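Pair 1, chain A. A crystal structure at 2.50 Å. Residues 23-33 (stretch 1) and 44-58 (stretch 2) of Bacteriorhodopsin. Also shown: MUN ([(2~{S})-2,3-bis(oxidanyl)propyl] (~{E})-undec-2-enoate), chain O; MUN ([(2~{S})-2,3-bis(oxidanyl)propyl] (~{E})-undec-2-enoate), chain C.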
# COMPACT_ATOMS: atom_id res chain seq x y z
N THR A 23 -20.22 15.38 -7.23
CA THR A 23 -20.09 16.13 -5.99
C THR A 23 -18.75 15.83 -5.31
O THR A 23 -18.20 16.67 -4.60
CB THR A 23 -21.23 15.80 -5.01
OG1 THR A 23 -21.38 14.38 -4.92
CG2 THR A 23 -22.53 16.42 -5.47
N ALA A 24 -18.25 14.62 -5.53
CA ALA A 24 -16.97 14.21 -4.96
C ALA A 24 -15.83 15.01 -5.58
O ALA A 24 -15.01 15.59 -4.87
CB ALA A 24 -16.75 12.72 -5.17
N MET A 25 -15.80 15.06 -6.91
CA MET A 25 -14.79 15.83 -7.62
C MET A 25 -14.85 17.30 -7.19
O MET A 25 -13.82 17.92 -6.93
CB MET A 25 -15.01 15.73 -9.13
CG MET A 25 -14.79 14.33 -9.69
SD MET A 25 -13.52 13.41 -8.80
CE MET A 25 -13.81 11.75 -9.41
N ILE A 26 -16.06 17.82 -7.06
CA ILE A 26 -16.25 19.23 -6.73
C ILE A 26 -15.86 19.52 -5.29
O ILE A 26 -15.05 20.40 -5.02
CB ILE A 26 -17.71 19.67 -6.96
CG1 ILE A 26 -17.89 20.17 -8.40
CG2 ILE A 26 -18.10 20.76 -5.97
CD1 ILE A 26 -19.30 20.00 -8.93
N SER A 27 -16.36 18.68 -4.37
CA SER A 27 -15.93 18.74 -2.98
C SER A 27 -14.41 18.70 -2.87
O SER A 27 -13.82 19.41 -2.06
CB SER A 27 -16.54 17.58 -2.19
OG SER A 27 -17.93 17.78 -1.97
N GLY A 28 -13.79 17.87 -3.70
CA GLY A 28 -12.34 17.69 -3.66
C GLY A 28 -11.60 18.98 -3.95
O GLY A 28 -10.67 19.34 -3.23
N LEU A 29 -11.96 19.63 -5.05
CA LEU A 29 -11.39 20.93 -5.39
C LEU A 29 -11.55 21.90 -4.22
O LEU A 29 -10.61 22.61 -3.86
CB LEU A 29 -12.09 21.51 -6.63
CG LEU A 29 -11.41 21.25 -7.98
CD1 LEU A 29 -10.41 20.11 -7.89
CD2 LEU A 29 -12.46 20.97 -9.04
N LEU A 30 -12.72 21.89 -3.60
CA LEU A 30 -13.03 22.81 -2.51
C LEU A 30 -12.16 22.51 -1.29
O LEU A 30 -11.64 23.42 -0.65
CB LEU A 30 -14.51 22.72 -2.13
CG LEU A 30 -15.44 23.74 -2.78
CD1 LEU A 30 -14.79 24.36 -4.01
CD2 LEU A 30 -16.77 23.11 -3.13
N PHE A 31 -11.99 21.23 -0.98
CA PHE A 31 -11.21 20.82 0.18
C PHE A 31 -9.79 21.38 0.10
O PHE A 31 -9.21 21.78 1.11
CB PHE A 31 -11.15 19.29 0.29
CG PHE A 31 -12.45 18.66 0.68
CD1 PHE A 31 -13.38 19.36 1.43
CD2 PHE A 31 -12.72 17.34 0.36
CE1 PHE A 31 -14.60 18.79 1.77
CE2 PHE A 31 -13.94 16.76 0.69
CZ PHE A 31 -14.87 17.49 1.39
N LEU A 32 -9.23 21.40 -1.10
CA LEU A 32 -7.87 21.89 -1.31
C LEU A 32 -7.79 23.38 -1.03
O LEU A 32 -6.76 23.89 -0.58
CB LEU A 32 -7.41 21.60 -2.74
CG LEU A 32 -7.19 20.12 -3.06
CD1 LEU A 32 -6.61 19.95 -4.45
CD2 LEU A 32 -6.27 19.49 -2.02
N TYR A 33 -8.87 24.09 -1.32
CA TYR A 33 -8.90 25.55 -1.20
C TYR A 33 -9.22 25.96 0.23
O TYR A 33 -8.74 26.99 0.71
CB TYR A 33 -9.93 26.13 -2.17
CG TYR A 33 -10.45 27.50 -1.76
CD1 TYR A 33 -9.75 28.65 -2.12
CD2 TYR A 33 -11.73 27.65 -1.26
CE1 TYR A 33 -10.28 29.90 -1.89
CE2 TYR A 33 -12.27 28.90 -1.02
CZ TYR A 33 -11.54 30.02 -1.33
OH TYR A 33 -12.05 31.27 -1.07
N PHE A 44 -5.21 18.66 6.16
CA PHE A 44 -6.60 18.24 6.28
C PHE A 44 -7.31 18.35 4.94
O PHE A 44 -8.00 17.43 4.52
CB PHE A 44 -7.32 19.10 7.33
CG PHE A 44 -6.96 18.74 8.75
CD1 PHE A 44 -7.38 17.54 9.29
CD2 PHE A 44 -6.04 19.50 9.45
CE1 PHE A 44 -6.96 17.15 10.55
CE2 PHE A 44 -5.63 19.13 10.71
CZ PHE A 44 -6.10 17.95 11.27
N GLY A 45 -7.01 19.42 4.21
CA GLY A 45 -7.47 19.56 2.83
C GLY A 45 -6.96 18.43 1.94
O GLY A 45 -7.73 17.86 1.17
N ILE A 46 -5.66 18.17 2.00
CA ILE A 46 -5.07 17.09 1.22
C ILE A 46 -5.85 15.80 1.44
O ILE A 46 -6.30 15.17 0.49
CB ILE A 46 -3.60 16.84 1.61
CG1 ILE A 46 -2.80 18.15 1.53
CG2 ILE A 46 -2.98 15.79 0.71
CD1 ILE A 46 -2.93 18.86 0.20
N ILE A 47 -6.02 15.43 2.70
CA ILE A 47 -6.52 14.11 3.06
C ILE A 47 -7.97 13.95 2.61
O ILE A 47 -8.35 12.93 2.04
CB ILE A 47 -6.44 13.87 4.57
CG1 ILE A 47 -4.99 13.63 4.99
CG2 ILE A 47 -7.31 12.69 4.98
CD1 ILE A 47 -4.70 13.99 6.43
N HIS A 48 -8.76 15.01 2.78
CA HIS A 48 -10.16 14.99 2.39
C HIS A 48 -10.31 15.04 0.88
O HIS A 48 -11.20 14.40 0.31
CB HIS A 48 -10.91 16.16 3.03
CG HIS A 48 -11.14 16.00 4.50
ND1 HIS A 48 -11.95 15.01 5.03
CD2 HIS A 48 -10.64 16.68 5.56
CE1 HIS A 48 -11.99 15.13 6.34
NE2 HIS A 48 -11.19 16.13 6.69
N PHE A 49 -9.40 15.76 0.22
CA PHE A 49 -9.32 15.73 -1.24
C PHE A 49 -9.24 14.29 -1.74
O PHE A 49 -10.03 13.88 -2.59
CB PHE A 49 -8.10 16.52 -1.72
CG PHE A 49 -7.81 16.34 -3.19
CD1 PHE A 49 -8.52 17.05 -4.14
CD2 PHE A 49 -6.80 15.50 -3.61
CE1 PHE A 49 -8.25 16.90 -5.48
CE2 PHE A 49 -6.51 15.35 -4.95
CZ PHE A 49 -7.25 16.04 -5.89
N PHE A 50 -8.32 13.52 -1.17
CA PHE A 50 -8.04 12.18 -1.67
C PHE A 50 -9.18 11.23 -1.34
O PHE A 50 -9.47 10.31 -2.10
CB PHE A 50 -6.73 11.65 -1.07
CG PHE A 50 -5.51 12.01 -1.87
CD1 PHE A 50 -5.41 11.62 -3.20
CD2 PHE A 50 -4.54 12.84 -1.34
CE1 PHE A 50 -4.34 12.02 -3.97
CE2 PHE A 50 -3.46 13.24 -2.11
CZ PHE A 50 -3.36 12.83 -3.42
N ILE A 51 -9.84 11.46 -0.20
CA ILE A 51 -10.96 10.63 0.21
C ILE A 51 -12.04 10.62 -0.87
O ILE A 51 -12.47 9.55 -1.32
CB ILE A 51 -11.58 11.12 1.53
CG1 ILE A 51 -10.71 10.69 2.71
CG2 ILE A 51 -12.99 10.58 1.68
CD1 ILE A 51 -10.97 11.49 3.98
N VAL A 52 -12.46 11.80 -1.30
CA VAL A 52 -13.61 11.92 -2.20
C VAL A 52 -13.21 11.59 -3.63
O VAL A 52 -13.98 11.01 -4.39
CB VAL A 52 -14.22 13.33 -2.16
CG1 VAL A 52 -14.95 13.55 -0.85
CG2 VAL A 52 -13.15 14.39 -2.37
N VAL A 53 -12.00 12.01 -4.02
CA VAL A 53 -11.53 11.79 -5.38
C VAL A 53 -11.29 10.31 -5.64
O VAL A 53 -11.74 9.77 -6.65
CB VAL A 53 -10.22 12.56 -5.64
CG1 VAL A 53 -9.51 11.99 -6.86
CG2 VAL A 53 -10.49 14.04 -5.82
N TRP A 54 -10.61 9.65 -4.71
CA TRP A 54 -10.39 8.21 -4.81
C TRP A 54 -11.72 7.47 -4.82
O TRP A 54 -11.94 6.58 -5.64
CB TRP A 54 -9.52 7.72 -3.64
CG TRP A 54 -9.30 6.24 -3.66
CD1 TRP A 54 -10.10 5.29 -3.09
CD2 TRP A 54 -8.32 5.53 -4.43
NE1 TRP A 54 -9.65 4.04 -3.42
CE2 TRP A 54 -8.55 4.16 -4.23
CE3 TRP A 54 -7.24 5.93 -5.22
CZ2 TRP A 54 -7.74 3.18 -4.79
CZ3 TRP A 54 -6.45 4.95 -5.80
CH2 TRP A 54 -6.69 3.59 -5.57
N SER A 55 -12.60 7.84 -3.90
CA SER A 55 -13.93 7.23 -3.83
C SER A 55 -14.68 7.45 -5.14
O SER A 55 -15.20 6.50 -5.73
CB SER A 55 -14.73 7.83 -2.67
OG SER A 55 -16.05 7.32 -2.64
N GLY A 56 -14.70 8.69 -5.61
CA GLY A 56 -15.30 9.02 -6.90
C GLY A 56 -14.78 8.13 -8.01
O GLY A 56 -15.56 7.55 -8.76
N LEU A 57 -13.46 8.04 -8.12
CA LEU A 57 -12.84 7.24 -9.17
C LEU A 57 -13.35 5.81 -9.13
O LEU A 57 -13.83 5.28 -10.14
CB LEU A 57 -11.32 7.26 -9.03
CG LEU A 57 -10.64 8.49 -9.65
CD1 LEU A 57 -9.13 8.44 -9.43
CD2 LEU A 57 -10.97 8.58 -11.13
N MET A 58 -13.30 5.19 -7.96
CA MET A 58 -13.61 3.78 -7.82
C MET A 58 -15.05 3.51 -8.24
O MET A 58 -15.37 2.43 -8.75
CB MET A 58 -13.39 3.31 -6.38
CG MET A 58 -11.93 3.22 -5.97
SD MET A 58 -10.86 2.71 -7.33
CE MET A 58 -11.50 1.07 -7.67
CAR MUN O . -3.56 6.31 -1.89
CAQ MUN O . -3.97 7.63 -2.55
CAP MUN O . -3.56 8.79 -1.65
CAO MUN O . -3.79 8.40 -0.19
CAN MUN O . -2.78 9.15 0.69
CAM MUN O . -2.38 10.44 -0.01
CAK MUN O . -2.52 11.60 0.98
CAH MUN O . -1.92 11.18 2.32
CAF MUN O . -1.18 12.36 2.94
CAC MUN O . -1.45 12.58 4.43
CAA MUN O . -0.76 13.79 5.05
OAD MUN O . -0.35 14.72 4.36
OAB MUN O . -0.67 13.76 6.41
CAE MUN O . 0.70 13.55 6.78
CAG MUN O . 1.17 14.73 7.63
OAJ MUN O . 0.61 14.63 8.94
CAI MUN O . 2.70 14.71 7.72
OAL MUN O . 3.12 15.61 8.75
CAR MUN C . -3.29 18.64 -7.06
CAQ MUN C . -3.26 17.57 -5.96
CAP MUN C . -3.23 18.25 -4.60
CAO MUN C . -2.39 19.52 -4.69
CAN MUN C . -1.90 19.90 -3.29
CAM MUN C . -2.36 21.32 -2.96
CAK MUN C . -1.48 21.89 -1.84
CAH MUN C . -0.94 23.25 -2.27
CAF MUN C . -0.63 24.08 -1.03
CAC MUN C . 0.84 24.46 -0.84
CAA MUN C . 1.28 24.71 0.60
OAD MUN C . 0.44 24.76 1.51
OAB MUN C . 2.56 25.14 0.74
CAE MUN C . 2.55 26.43 1.36
CAG MUN C . 2.58 27.52 0.28
OAJ MUN C . 1.52 27.29 -0.65
CAI MUN C . 2.40 28.89 0.93
OAL MUN C . 3.17 28.95 2.13

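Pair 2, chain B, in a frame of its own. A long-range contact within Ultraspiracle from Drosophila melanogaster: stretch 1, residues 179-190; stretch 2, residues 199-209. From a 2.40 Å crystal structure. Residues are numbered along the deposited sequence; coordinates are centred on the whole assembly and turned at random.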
# COMPACT_ATOMS: atom_id res chain seq x y z
N SER B 179 -22.07 10.23 -0.79
CA SER B 179 -20.86 10.88 -0.31
C SER B 179 -19.71 9.88 -0.35
O SER B 179 -18.60 10.24 -0.73
CB SER B 179 -21.04 11.36 1.12
OG SER B 179 -21.95 12.44 1.15
N CYS B 180 -19.97 8.63 0.05
CA CYS B 180 -18.94 7.59 0.04
C CYS B 180 -18.48 7.30 -1.39
O CYS B 180 -17.27 7.22 -1.66
CB CYS B 180 -19.46 6.30 0.69
SG CYS B 180 -19.57 6.35 2.52
N LEU B 181 -19.42 7.14 -2.31
CA LEU B 181 -19.05 6.87 -3.70
C LEU B 181 -18.18 8.00 -4.27
O LEU B 181 -17.20 7.75 -4.98
CB LEU B 181 -20.30 6.68 -4.56
CG LEU B 181 -21.11 5.40 -4.26
CD1 LEU B 181 -22.31 5.33 -5.21
CD2 LEU B 181 -20.22 4.17 -4.46
N LYS B 182 -18.54 9.24 -3.96
CA LYS B 182 -17.78 10.36 -4.47
C LYS B 182 -16.37 10.42 -3.90
O LYS B 182 -15.42 10.80 -4.59
CB LYS B 182 -18.54 11.66 -4.18
CG LYS B 182 -19.88 11.72 -4.89
CD LYS B 182 -20.43 13.14 -4.98
CE LYS B 182 -20.80 13.69 -3.62
NZ LYS B 182 -21.38 15.06 -3.73
N ALA B 183 -16.22 10.03 -2.64
CA ALA B 183 -14.90 10.03 -2.05
C ALA B 183 -14.08 8.90 -2.71
O ALA B 183 -12.90 9.11 -3.05
CB ALA B 183 -15.00 9.82 -0.52
N ILE B 184 -14.69 7.73 -2.89
CA ILE B 184 -13.97 6.61 -3.52
C ILE B 184 -13.38 7.12 -4.84
O ILE B 184 -12.24 6.79 -5.20
CB ILE B 184 -14.91 5.39 -3.78
CG1 ILE B 184 -15.27 4.72 -2.46
CG2 ILE B 184 -14.27 4.36 -4.71
CD1 ILE B 184 -16.51 3.92 -2.52
N ILE B 185 -14.16 7.94 -5.55
CA ILE B 185 -13.75 8.51 -6.82
C ILE B 185 -12.57 9.44 -6.65
O ILE B 185 -11.56 9.31 -7.35
CB ILE B 185 -14.91 9.28 -7.49
CG1 ILE B 185 -16.03 8.30 -7.87
CG2 ILE B 185 -14.43 10.02 -8.72
CD1 ILE B 185 -17.29 8.98 -8.34
N LEU B 186 -12.70 10.39 -5.74
CA LEU B 186 -11.63 11.36 -5.47
C LEU B 186 -10.30 10.67 -5.15
O LEU B 186 -9.29 10.95 -5.79
CB LEU B 186 -12.00 12.27 -4.30
CG LEU B 186 -10.96 13.35 -3.94
CD1 LEU B 186 -10.79 14.32 -5.11
CD2 LEU B 186 -11.40 14.10 -2.69
N TYR B 187 -10.32 9.77 -4.17
CA TYR B 187 -9.12 9.04 -3.74
C TYR B 187 -8.71 7.94 -4.73
O TYR B 187 -8.80 6.75 -4.42
CB TYR B 187 -9.35 8.40 -2.36
CG TYR B 187 -9.61 9.39 -1.24
CD1 TYR B 187 -8.77 10.48 -1.03
CD2 TYR B 187 -10.69 9.23 -0.37
CE1 TYR B 187 -8.98 11.37 0.02
CE2 TYR B 187 -10.91 10.11 0.69
CZ TYR B 187 -10.05 11.18 0.87
OH TYR B 187 -10.23 12.07 1.91
N ASN B 188 -8.24 8.35 -5.90
CA ASN B 188 -7.86 7.41 -6.95
C ASN B 188 -6.34 7.33 -7.06
O ASN B 188 -5.68 8.26 -7.53
CB ASN B 188 -8.50 7.86 -8.27
CG ASN B 188 -8.18 6.95 -9.44
OD1 ASN B 188 -8.61 7.20 -10.56
ND2 ASN B 188 -7.42 5.89 -9.18
N PRO B 189 -5.76 6.20 -6.63
CA PRO B 189 -4.31 5.98 -6.66
C PRO B 189 -3.71 5.47 -7.96
O PRO B 189 -2.49 5.41 -8.09
CB PRO B 189 -4.12 4.96 -5.54
CG PRO B 189 -5.32 4.07 -5.73
CD PRO B 189 -6.45 5.07 -5.97
N ASP B 190 -4.54 5.12 -8.92
CA ASP B 190 -4.04 4.57 -10.18
C ASP B 190 -3.78 5.56 -11.30
O ASP B 190 -3.64 5.16 -12.46
CB ASP B 190 -4.99 3.47 -10.70
CG ASP B 190 -5.27 2.41 -9.65
OD1 ASP B 190 -4.35 1.90 -9.00
OD2 ASP B 190 -6.55 2.06 -9.50
N GLU B 199 -0.73 6.27 0.38
CA GLU B 199 -1.56 7.14 1.21
C GLU B 199 -2.96 7.31 0.63
O GLU B 199 -3.95 7.26 1.35
CB GLU B 199 -0.90 8.51 1.36
CG GLU B 199 -1.85 9.61 1.79
CD GLU B 199 -2.22 9.56 3.27
OE1 GLU B 199 -1.99 8.52 3.92
OE2 GLU B 199 -2.75 10.58 3.78
N ILE B 200 -3.05 7.50 -0.69
CA ILE B 200 -4.35 7.70 -1.33
C ILE B 200 -5.22 6.42 -1.30
O ILE B 200 -6.43 6.48 -1.02
CB ILE B 200 -4.13 8.20 -2.79
CG1 ILE B 200 -3.28 9.47 -2.77
CG2 ILE B 200 -5.45 8.52 -3.44
CD1 ILE B 200 -2.99 10.03 -4.14
N GLU B 201 -4.61 5.27 -1.58
CA GLU B 201 -5.33 4.00 -1.57
C GLU B 201 -5.87 3.73 -0.18
O GLU B 201 -6.92 3.11 -0.01
CB GLU B 201 -4.39 2.85 -1.97
CG GLU B 201 -4.95 1.45 -1.69
CD GLU B 201 -6.16 1.06 -2.56
OE1 GLU B 201 -6.50 1.79 -3.51
OE2 GLU B 201 -6.78 0.00 -2.28
N MET B 202 -5.14 4.19 0.82
CA MET B 202 -5.52 3.99 2.20
C MET B 202 -6.81 4.78 2.50
O MET B 202 -7.77 4.24 3.06
CB MET B 202 -4.35 4.39 3.11
CG MET B 202 -4.17 3.51 4.33
SD MET B 202 -4.37 1.72 3.98
CE MET B 202 -6.06 1.49 4.52
N CYS B 203 -6.83 6.06 2.14
CA CYS B 203 -8.03 6.87 2.32
C CYS B 203 -9.21 6.15 1.64
O CYS B 203 -10.28 6.02 2.23
CB CYS B 203 -7.84 8.24 1.66
SG CYS B 203 -6.46 9.22 2.31
N ARG B 204 -9.00 5.69 0.41
CA ARG B 204 -10.08 5.00 -0.31
C ARG B 204 -10.57 3.80 0.48
O ARG B 204 -11.78 3.59 0.61
CB ARG B 204 -9.60 4.53 -1.68
CG ARG B 204 -10.55 3.54 -2.35
CD ARG B 204 -10.14 3.19 -3.77
NE ARG B 204 -10.47 4.25 -4.72
CZ ARG B 204 -10.36 4.15 -6.04
NH1 ARG B 204 -9.92 3.03 -6.60
NH2 ARG B 204 -10.70 5.19 -6.80
N GLU B 205 -9.64 3.02 1.02
CA GLU B 205 -10.03 1.85 1.78
C GLU B 205 -10.77 2.20 3.06
O GLU B 205 -11.65 1.46 3.51
CB GLU B 205 -8.80 0.96 2.04
CG GLU B 205 -8.34 0.27 0.76
CD GLU B 205 -7.11 -0.61 0.95
OE1 GLU B 205 -6.87 -1.05 2.09
OE2 GLU B 205 -6.41 -0.86 -0.06
N LYS B 206 -10.44 3.34 3.66
CA LYS B 206 -11.15 3.75 4.86
C LYS B 206 -12.60 4.13 4.50
O LYS B 206 -13.53 3.98 5.30
CB LYS B 206 -10.42 4.92 5.53
CG LYS B 206 -9.04 4.53 6.01
CD LYS B 206 -8.33 5.66 6.74
CE LYS B 206 -6.98 5.20 7.28
NZ LYS B 206 -6.21 6.32 7.89
N VAL B 207 -12.80 4.63 3.28
CA VAL B 207 -14.14 4.99 2.83
C VAL B 207 -14.92 3.70 2.58
O VAL B 207 -16.12 3.63 2.84
CB VAL B 207 -14.10 5.85 1.55
CG1 VAL B 207 -15.51 6.10 1.05
CG2 VAL B 207 -13.40 7.19 1.83
N TYR B 208 -14.24 2.67 2.08
CA TYR B 208 -14.85 1.37 1.83
C TYR B 208 -15.41 0.87 3.15
O TYR B 208 -16.56 0.44 3.24
CB TYR B 208 -13.81 0.36 1.35
CG TYR B 208 -13.46 0.43 -0.12
CD1 TYR B 208 -14.37 0.92 -1.06
CD2 TYR B 208 -12.23 -0.03 -0.58
CE1 TYR B 208 -14.05 0.96 -2.42
CE2 TYR B 208 -11.90 0.00 -1.93
CZ TYR B 208 -12.81 0.50 -2.85
OH TYR B 208 -12.48 0.53 -4.19
N ALA B 209 -14.55 0.91 4.17
CA ALA B 209 -14.94 0.48 5.49
C ALA B 209 -16.16 1.27 5.97
O ALA B 209 -17.08 0.69 6.53
CB ALA B 209 -13.77 0.68 6.46

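Both pairs set two antiparallel helical segments side by side, and 14 central residues superpose with an RMSD of 0.7 Å over N, CA and C. In pair 1 the axes run at 173° and approach to 7.7 Å; in pair 2 they run at 165° and approach to 8.8 Å. The first segment of pair 1 is helical throughout, whereas B:Tyr187, the match of A:Phe31, is the first residue after its helix to leave helical phi/psi.

An aromatic ring faces the second helix at the same position in both pairs. A:Phe31 and B:Tyr187 both have an m chi1, and their side-chain centres fall 0.7 Å apart. Each ring receives a CB over one face: A:His48 CB lies 3.9 Å from the A:Phe31 centroid, and the matching B:Cys203 CB lies 3.4 Å from the B:Tyr187 centroid, almost on the ring normal. Beyond CB the residues differ. A:His48 turns its imidazole edge toward the face of A:Phe31, while B:Cys203 adds a sulfur-aromatic contact, its SG 4.3 Å from the B:Tyr187 centroid. A valine touches the edge of each ring, with A:Val52 CG1 3.7 Å from A:Phe31 CE2 and B:Val207 CG2 4.0 Å from B:Tyr187 CE2. The valines also meet a matched pair two turns before the ring, A:Ala24 (CB to A:Val52 CB, 4.0 Å) and B:Cys180 (CB to B:Val207 CG1, 4.0 Å).

Two glycines of pair 1, A:Gly45 and A:Gly28, match isoleucines in pair 2. A:Gly45 CA sits 3.3 Å from A:Phe31 O, and an ideal CB on A:Gly45 would lie only 2.6 Å from A:Phe31 O. In pair 2, where the chain leaves helical phi/psi at B:Tyr187, B:Tyr187 O lies 5.2 Å from B:Ile200 CB, and B:Ile200 CG2 packs 4.0 Å from B:Tyr187 CB. Likewise A:Gly28 lets A:Val52 CG2 come within 3.6 Å of its CA, whereas the matching B:Ile184 places CG1 3.8 Å from B:Val207 CG1.

A:Phe49 and B:Arg204 match to 0.4 Å at CA, and both have a t chi1, yet they use the site differently. A:Phe49 is an apolar slab: A:Leu32 CD1 lies over one face, 3.9 Å from its centroid, and A:Gly28 O approaches the edge, 3.3 Å from A:Phe49 CD1. B:Arg204 instead inserts a guanidinium between B:Ile184 CG2 and B:Pro189 CD on opposite faces. Its NH2 donates a hydrogen bond to B:Ile184 O (2.7 Å), and its NE adds a weak one to the same oxygen (3.1 Å). Pair 1 has no hydrogen bond across its stretches.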